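Local coordinates for dual specificity protein phosphatase 12 (Homo sapiens, PDB 4KI9) that removes phosphate from phosphotyrosine as well as phosphoserine and phosphothreonine residues of proteins, the chain here being its catalytic domain, at residues A[153-156]-A[157-160]. The protein carries 2 engineered substitutions. Numbering follows the deposited sequence.
Sequences YKQY and RLQK
R157 follows Y153 by one turn of helix 151-160, and its side chain runs alongside the tyrosine, pointing the same way. R157 CB sits 3.7 Å from Y153 O, the carbonyl that accepts the N-H of R157. With CG set beside the backbone N (chi1 -70°), R157 CG comes over one face of the Y153 ring, off-centre toward the rim, a CH-pi contact 3.8 Å from the centroid. The bend at chi2 brings R157 CD to 3.4 Å from Y153 OH, and the bend at chi3 then carries the guanidinium away from the ring, its plane 36° from that of the Y153 ring, and NH1 forms a salt bridge with D63. K160 makes a similar CH-pi contact but crosses Y156 obliquely: K160 CG lies over one ring face, 4.2 Å from the Y156 centroid, and K160 CE packs 3.6 Å from Y156 OH. A water accepts from K160 NZ at 2.9 Å while donating to Y156 O, which already receives K160 N-H. Y156 is buried against L65 and against Q135 and L138 of helix 130-141. Replacing Y156 by an alanine would probably open a gap beside helix 130-141 and cost D63 the hydroxyl hydrogen-bonded to its OD1. Y153 OH is hydrogen-bonded to S66 OG. With D63 receiving both the Y156 hydroxyl and the R157 guanidinium, polar tips hold helix 151-160 to the rest of the catalytic domain.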
loop_
_atom_site.group_PDB
_atom_site.type_symbol
_atom_site.label_atom_id
_atom_site.label_comp_id
_atom_site.label_asym_id
_atom_site.label_seq_id
_atom_site.Cartn_x
_atom_site.Cartn_y
_atom_site.Cartn_z
ATOM N N TYR A 153 16.512 9.662 4.565
ATOM C CA TYR A 153 16.230 8.342 5.137
ATOM C C TYR A 153 16.964 8.132 6.453
ATOM O O TYR A 153 16.400 7.604 7.418
ATOM C CB TYR A 153 16.590 7.199 4.157
ATOM C CG TYR A 153 16.151 5.848 4.692
ATOM C CD1 TYR A 153 17.064 4.963 5.241
ATOM C CD2 TYR A 153 14.807 5.487 4.688
ATOM C CE1 TYR A 153 16.659 3.733 5.746
ATOM C CE2 TYR A 153 14.388 4.258 5.192
ATOM C CZ TYR A 153 15.316 3.385 5.718
ATOM O OH TYR A 153 14.911 2.172 6.241
ATOM N N LYS A 154 18.225 8.542 6.503
ATOM C CA LYS A 154 18.997 8.350 7.725
ATOM C C LYS A 154 18.380 9.129 8.879
ATOM O O LYS A 154 18.239 8.596 9.975
ATOM C CB LYS A 154 20.465 8.723 7.515
ATOM C CG LYS A 154 21.196 7.760 6.584
ATOM C CD LYS A 154 22.534 8.310 6.140
ATOM C CE LYS A 154 23.210 7.339 5.186
ATOM N NZ LYS A 154 24.390 7.950 4.511
ATOM N N GLN A 155 17.996 10.383 8.633
ATOM C CA GLN A 155 17.397 11.192 9.696
ATOM C C GLN A 155 16.082 10.569 10.167
ATOM O O GLN A 155 15.794 10.525 11.359
ATOM C CB GLN A 155 17.167 12.636 9.232
ATOM C CG GLN A 155 16.667 13.539 10.332
ATOM C CD GLN A 155 17.722 13.799 11.396
ATOM O OE1 GLN A 155 18.916 13.593 11.165
ATOM N NE2 GLN A 155 17.285 14.249 12.571
ATOM N N TYR A 156 15.290 10.081 9.221
ATOM C CA TYR A 156 14.028 9.423 9.529
ATOM C C TYR A 156 14.206 8.188 10.423
ATOM O O TYR A 156 13.418 7.965 11.348
ATOM C CB TYR A 156 13.354 9.015 8.217
ATOM C CG TYR A 156 12.200 8.048 8.348
ATOM C CD1 TYR A 156 12.368 6.685 8.086
ATOM C CD2 TYR A 156 10.932 8.498 8.681
ATOM C CE1 TYR A 156 11.297 5.795 8.186
ATOM C CE2 TYR A 156 9.855 7.617 8.777
ATOM C CZ TYR A 156 10.048 6.271 8.522
ATOM O OH TYR A 156 8.983 5.404 8.611
ATOM N N ARG A 157 15.222 7.379 10.136
ATOM C CA ARG A 157 15.482 6.178 10.935
ATOM C C ARG A 157 16.044 6.513 12.331
ATOM O O ARG A 157 15.737 5.846 13.313
ATOM C CB ARG A 157 16.398 5.204 10.184
ATOM C CG ARG A 157 15.747 4.506 8.961
ATOM C CD ARG A 157 14.557 3.618 9.322
ATOM N NE ARG A 157 14.834 2.818 10.513
ATOM C CZ ARG A 157 13.909 2.377 11.362
ATOM N NH1 ARG A 157 12.619 2.629 11.149
ATOM N NH2 ARG A 157 14.277 1.688 12.437
ATOM N N LEU A 158 16.862 7.551 12.423
ATOM C CA LEU A 158 17.315 8.012 13.732
ATOM C C LEU A 158 16.114 8.443 14.570
ATOM O O LEU A 158 16.044 8.150 15.765
ATOM C CB LEU A 158 18.309 9.176 13.609
ATOM C CG LEU A 158 19.661 8.904 12.953
ATOM C CD1 LEU A 158 20.460 10.185 12.854
ATOM C CD2 LEU A 158 20.419 7.861 13.777
ATOM N N GLN A 159 15.170 9.144 13.947
ATOM C CA GLN A 159 13.984 9.604 14.671
ATOM C C GLN A 159 13.117 8.429 15.100
ATOM O O GLN A 159 12.571 8.419 16.199
ATOM C CB GLN A 159 13.181 10.601 13.825
ATOM C CG GLN A 159 13.974 11.881 13.547
ATOM C CD GLN A 159 13.189 12.935 12.786
ATOM O OE1 GLN A 159 13.763 13.896 12.273
ATOM N NE2 GLN A 159 11.873 12.764 12.717
ATOM N N LYS A 160 13.000 7.435 14.229
ATOM C CA LYS A 160 12.227 6.237 14.557
ATOM C C LYS A 160 12.693 5.506 15.811
ATOM O O LYS A 160 11.870 4.959 16.553
ATOM C CB LYS A 160 12.162 5.291 13.348
ATOM C CG LYS A 160 11.046 5.664 12.375
ATOM C CD LYS A 160 9.693 5.323 12.987
ATOM C CE LYS A 160 8.547 5.845 12.153
ATOM N NZ LYS A 160 8.401 7.303 12.309
HETATM O O HOH W 1 10.624 9.170 11.963
#